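MAU2 chromatid cohesion factor homolog (Saccharomyces cerevisiae, PDB 4XDN) forms a complex with Scc2 that is required for cohesin to associate with chromosomes and so takes part in sister chromatid cohesion. Local coordinates at residues Ile333-Asp338 with Leu558-Leu563; Asn342-Phe347 with Val391-Leu396. All coordinates share one frame; numbering follows the deposited sequence.

Contact 1: residues Ile333-Asp338 with Leu558-Leu563. With SO4 (sulfate ion), chain F.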
# COMPACT_ATOMS: atom_id res chain seq x y z
N ILE A 333 8.64 1.12 -15.17
CA ILE A 333 7.50 1.24 -16.07
C ILE A 333 7.60 2.50 -16.93
O ILE A 333 7.42 2.44 -18.15
CB ILE A 333 6.16 1.28 -15.31
CG1 ILE A 333 5.97 0.01 -14.47
CG2 ILE A 333 4.98 1.47 -16.27
CD1 ILE A 333 5.70 -1.25 -15.27
N VAL A 334 7.88 3.63 -16.28
CA VAL A 334 7.90 4.92 -16.95
C VAL A 334 8.95 4.94 -18.06
O VAL A 334 8.78 5.63 -19.07
CB VAL A 334 8.17 6.07 -15.95
CG1 VAL A 334 9.57 5.97 -15.35
CG2 VAL A 334 7.96 7.42 -16.61
N ASN A 335 10.03 4.18 -17.88
CA ASN A 335 11.07 4.09 -18.90
C ASN A 335 10.51 3.47 -20.18
O ASN A 335 10.79 3.96 -21.28
CB ASN A 335 12.25 3.27 -18.37
CG ASN A 335 12.92 3.91 -17.17
OD1 ASN A 335 12.55 3.67 -16.03
ND2 ASN A 335 13.92 4.74 -17.44
N CYS A 336 9.75 2.39 -20.03
CA CYS A 336 8.85 1.88 -21.07
C CYS A 336 9.51 1.24 -22.29
O CYS A 336 9.40 0.04 -22.50
CB CYS A 336 7.93 3.02 -21.54
SG CYS A 336 6.71 2.54 -22.77
N TYR A 337 10.17 2.05 -23.12
CA TYR A 337 10.62 1.60 -24.44
C TYR A 337 12.07 1.11 -24.46
O TYR A 337 12.48 0.39 -25.38
CB TYR A 337 10.45 2.73 -25.45
CG TYR A 337 11.32 3.94 -25.15
CD1 TYR A 337 10.88 4.92 -24.27
CD2 TYR A 337 12.57 4.08 -25.73
CE1 TYR A 337 11.67 6.01 -23.98
CE2 TYR A 337 13.36 5.18 -25.44
CZ TYR A 337 12.91 6.14 -24.57
OH TYR A 337 13.69 7.23 -24.29
N ASP A 338 12.85 1.51 -23.46
CA ASP A 338 14.27 1.20 -23.41
C ASP A 338 14.54 -0.11 -22.66
O ASP A 338 13.62 -0.88 -22.39
CB ASP A 338 15.03 2.35 -22.75
CG ASP A 338 14.61 2.57 -21.31
OD1 ASP A 338 13.54 2.05 -20.93
OD2 ASP A 338 15.33 3.27 -20.57
N LEU A 558 15.30 14.10 -13.74
CA LEU A 558 14.10 13.39 -14.15
C LEU A 558 14.46 12.03 -14.73
O LEU A 558 15.41 11.90 -15.50
CB LEU A 558 13.33 14.20 -15.19
CG LEU A 558 12.79 15.55 -14.72
CD1 LEU A 558 12.18 16.30 -15.89
CD2 LEU A 558 11.77 15.36 -13.61
N LYS A 559 13.70 11.01 -14.34
CA LYS A 559 13.79 9.72 -15.00
C LYS A 559 13.47 9.91 -16.48
O LYS A 559 12.80 10.88 -16.85
CB LYS A 559 12.84 8.70 -14.37
CG LYS A 559 13.43 7.94 -13.19
CD LYS A 559 12.50 6.83 -12.72
CE LYS A 559 12.45 5.68 -13.72
NZ LYS A 559 13.64 4.78 -13.64
N LYS A 560 13.94 8.99 -17.32
CA LYS A 560 13.79 9.15 -18.76
C LYS A 560 12.36 8.88 -19.21
O LYS A 560 12.11 8.04 -20.07
CB LYS A 560 14.76 8.22 -19.49
CG LYS A 560 16.22 8.42 -19.09
CD LYS A 560 17.15 7.43 -19.77
CE LYS A 560 16.75 5.99 -19.48
NZ LYS A 560 17.92 5.06 -19.47
N ALA A 561 11.41 9.60 -18.62
CA ALA A 561 10.04 9.60 -19.11
C ALA A 561 10.03 10.34 -20.44
O ALA A 561 10.31 11.54 -20.48
CB ALA A 561 9.11 10.26 -18.11
N LEU A 562 9.71 9.63 -21.51
CA LEU A 562 9.85 10.17 -22.86
C LEU A 562 9.11 11.49 -23.05
O LEU A 562 9.72 12.49 -23.39
CB LEU A 562 9.35 9.17 -23.90
CG LEU A 562 9.52 9.61 -25.35
CD1 LEU A 562 10.99 9.72 -25.72
CD2 LEU A 562 8.80 8.66 -26.28
N LEU A 563 7.80 11.47 -22.83
CA LEU A 563 6.98 12.66 -23.07
C LEU A 563 7.46 13.84 -22.24
O LEU A 563 7.53 14.96 -22.73
CB LEU A 563 5.51 12.37 -22.77
CG LEU A 563 4.56 13.56 -22.95
CD1 LEU A 563 4.59 14.09 -24.38
CD2 LEU A 563 3.14 13.19 -22.56
S SO4 F . 16.49 6.62 -15.60
O1 SO4 F . 17.50 5.97 -16.43
O2 SO4 F . 16.39 5.92 -14.32
O3 SO4 F . 16.89 8.01 -15.36
O4 SO4 F . 15.20 6.61 -16.27
O HOH W 1 8.02 7.18 -21.02

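Contact 2: residues Asn342-Phe347 with Val391-Leu396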
# COMPACT_ATOMS: atom_id res chain seq x y z
N ASN A 342 12.03 -2.93 -20.90
CA ASN A 342 12.08 -4.35 -21.26
C ASN A 342 12.18 -5.24 -20.03
O ASN A 342 11.66 -6.36 -20.02
CB ASN A 342 13.25 -4.62 -22.20
CG ASN A 342 12.98 -4.17 -23.62
OD1 ASN A 342 11.99 -3.49 -23.90
ND2 ASN A 342 13.86 -4.55 -24.54
N PHE A 343 12.86 -4.76 -18.99
CA PHE A 343 12.97 -5.49 -17.73
C PHE A 343 11.58 -5.76 -17.17
O PHE A 343 11.27 -6.88 -16.77
CB PHE A 343 13.82 -4.70 -16.73
CG PHE A 343 13.98 -5.38 -15.40
CD1 PHE A 343 13.00 -5.26 -14.42
CD2 PHE A 343 15.11 -6.13 -15.11
CE1 PHE A 343 13.15 -5.88 -13.19
CE2 PHE A 343 15.26 -6.75 -13.89
CZ PHE A 343 14.28 -6.62 -12.93
N SER A 344 10.74 -4.72 -17.14
CA SER A 344 9.39 -4.83 -16.61
C SER A 344 8.56 -5.85 -17.38
O SER A 344 7.94 -6.73 -16.79
CB SER A 344 8.69 -3.47 -16.64
OG SER A 344 9.32 -2.55 -15.76
N ARG A 345 8.55 -5.72 -18.70
CA ARG A 345 7.81 -6.64 -19.57
C ARG A 345 8.26 -8.08 -19.38
O ARG A 345 7.50 -9.01 -19.64
CB ARG A 345 7.96 -6.24 -21.04
CG ARG A 345 6.90 -5.28 -21.54
CD ARG A 345 7.08 -4.98 -23.03
NE ARG A 345 8.33 -4.27 -23.29
CZ ARG A 345 8.49 -2.96 -23.12
NH1 ARG A 345 7.49 -2.20 -22.69
NH2 ARG A 345 9.67 -2.40 -23.38
N LYS A 346 9.50 -8.26 -18.92
CA LYS A 346 10.06 -9.59 -18.75
C LYS A 346 9.79 -10.18 -17.37
O LYS A 346 9.50 -11.37 -17.25
CB LYS A 346 11.58 -9.57 -18.99
CG LYS A 346 12.24 -10.92 -18.76
CD LYS A 346 13.72 -10.91 -19.09
CE LYS A 346 14.27 -12.33 -19.08
NZ LYS A 346 15.76 -12.37 -19.05
N PHE A 347 9.87 -9.35 -16.33
CA PHE A 347 9.90 -9.85 -14.96
C PHE A 347 8.60 -9.65 -14.18
O PHE A 347 8.43 -10.23 -13.11
CB PHE A 347 11.06 -9.22 -14.21
CG PHE A 347 12.40 -9.76 -14.61
CD1 PHE A 347 12.74 -11.07 -14.32
CD2 PHE A 347 13.31 -8.97 -15.30
CE1 PHE A 347 13.97 -11.59 -14.70
CE2 PHE A 347 14.54 -9.48 -15.69
CZ PHE A 347 14.87 -10.79 -15.39
N VAL A 391 -0.72 -3.44 -18.40
CA VAL A 391 -1.58 -2.57 -19.19
C VAL A 391 -1.03 -1.15 -19.21
O VAL A 391 -1.04 -0.49 -20.25
CB VAL A 391 -3.03 -2.58 -18.64
CG1 VAL A 391 -3.90 -1.51 -19.30
CG2 VAL A 391 -3.65 -3.96 -18.83
N TRP A 392 -0.56 -0.67 -18.06
CA TRP A 392 -0.07 0.70 -17.98
C TRP A 392 1.16 0.89 -18.86
O TRP A 392 1.26 1.89 -19.58
CB TRP A 392 0.27 1.08 -16.54
CG TRP A 392 0.42 2.56 -16.40
CD1 TRP A 392 1.54 3.30 -16.61
CD2 TRP A 392 -0.61 3.49 -16.03
NE1 TRP A 392 1.29 4.64 -16.39
CE2 TRP A 392 -0.03 4.78 -16.03
CE3 TRP A 392 -1.96 3.36 -15.69
CZ2 TRP A 392 -0.75 5.92 -15.71
CZ3 TRP A 392 -2.68 4.50 -15.37
CH2 TRP A 392 -2.07 5.77 -15.38
N GLU A 393 2.09 -0.06 -18.82
CA GLU A 393 3.31 0.07 -19.60
C GLU A 393 3.00 0.01 -21.10
O GLU A 393 3.64 0.69 -21.90
CB GLU A 393 4.32 -1.02 -19.24
CG GLU A 393 5.68 -0.79 -19.88
CD GLU A 393 6.72 -1.83 -19.50
OE1 GLU A 393 6.34 -2.87 -18.92
OE2 GLU A 393 7.91 -1.59 -19.78
N GLN A 394 2.01 -0.80 -21.47
CA GLN A 394 1.58 -0.89 -22.86
C GLN A 394 0.95 0.42 -23.32
O GLN A 394 1.17 0.86 -24.45
CB GLN A 394 0.59 -2.04 -23.05
CG GLN A 394 1.24 -3.38 -23.38
CD GLN A 394 1.98 -3.37 -24.71
OE1 GLN A 394 3.13 -3.80 -24.79
NE2 GLN A 394 1.32 -2.87 -25.75
N THR A 395 0.18 1.04 -22.44
CA THR A 395 -0.46 2.31 -22.74
C THR A 395 0.59 3.39 -22.99
O THR A 395 0.45 4.19 -23.93
CB THR A 395 -1.40 2.76 -21.59
OG1 THR A 395 -2.43 1.79 -21.41
CG2 THR A 395 -2.04 4.11 -21.90
N LEU A 396 1.62 3.41 -22.17
CA LEU A 396 2.74 4.32 -22.36
C LEU A 396 3.43 4.06 -23.69
O LEU A 396 3.80 4.99 -24.41
CB LEU A 396 3.75 4.19 -21.22
CG LEU A 396 3.70 5.25 -20.12
CD1 LEU A 396 4.60 4.84 -18.97
CD2 LEU A 396 4.12 6.61 -20.67
O HOH W 2 4.77 -2.73 -22.49

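Contact 1: residues Ile333-Asp338 with Leu558-Leu563
Val334 meets the second segment with both methyls. CG2, anti to the backbone N, presses on Ala561 CB at 3.4 Å, tighter than usual for two carbons, and CG1 lies against CE of Lys559, whose chain crosses the valine obliquely. The carbonyl of Val334 accepts a hydrogen bond from a water that in turn accepts one from Leu562 N, so one solvent molecule ties this turn to the start of helix 562-575. Asn335 follows with both ends of its amide at work. Its OD1 receives Lys559 NZ at 2.9 Å, in the carbonyl plane and on a lone pair, while ND2 donates to sulfate O4. The sulfate, probably from the crystallisation liquor, is also gripped by Lys560 N in a nearly straight bond to O4 (N-H...O 177°) and by Lys559 NZ at O2. Bends at chi3 (71°) and chi4 (78°) fold the Lys559 chain back, bringing NZ to both the amide and the anion. Tyr337 reaches Leu562 at about a right angle: CE1 stands 3.9 Å from Leu562 CB, and OH is equally near CD1 of that leucine. Gln596 and Gln597 also touch the tyrosine. At Asp338 the carboxylate divides its work, OD2 forming a 3.3 Å salt bridge with Lys560 NZ and OD1 capping Gly341 N. Val334 and Ala561 each also pack against an aromatic side chain of the other protein in the complex. Ala561 N bonds back to Lys559 O, closing an inverse gamma turn about Lys560, and Asp338 and Ala561 each hold an N-cap position, so the arrangement is that of two turns leading into helices, packed together within a mainly helical array.

Contact 2: residues Asn342-Phe347 with Val391-Leu396
Glu393 spans the gap between the two helices, and its carboxylate ends against Ser344 and Arg345. On the close-packed side OE1 sits 3.3 Å from Ser344 CB and touches Arg345 CG as well. CG of the glutamate is anti to the backbone N (chi1 -171°) and the chain runs extended from there, which carries the acid across to the other helix. The serine hydroxyl bonds instead to Ser329 O on helix 317-331. OE2 lies 3.0 Å from Arg345 NH1, a salt bridge that rests on charge alone: the oxygen lies off the guanidinium plane, where no N-H is aimed, and the two flat groups are inclined by 37°. Helices 339-360 and 369-398 are successive members of the helical array, running roughly antiparallel here at 146°, and the axes of the two segments approach only to 10.8 Å, so long polar side chains do the bridging. The looser side belongs to the guanidinium edge. There Asn342 OD1 receives NH2 at 2.6 Å, with the oxygen practically in the guanidinium plane, and a water accepts from NH1 and donates to Gln394 OE1. NH2 also bonds Cys336 O, and these partners together fix the rotation of the group. A methionine in place of Arg345 would probably leave the buried Glu393 carboxylate without this countercharge and Asn342 OD1 without its donor. Gln394 comes no nearer than 4.5 Å, OE1 to Arg345 CD, and the water makes the join.

In the fold
Contacts 1 and 2 lie on the same side of the chain's centre, with their own centres about 11 Å apart. Along the chain, 333-338 comes first, then 342-347 and 391-396, and 558-563 closes the order, so contact 2 falls between the two halves of contact 1. Helix 339-360 starts right after the turn 333-338, which makes the two contacts neighbours in sequence as well as in space. They touch directly, since Cys336 of contact 1 meets both Arg345 and Leu396 of contact 2. The turn thus joins helix 369-398 to the start of helix 562-575, and both contacts also touch the other protein of the complex.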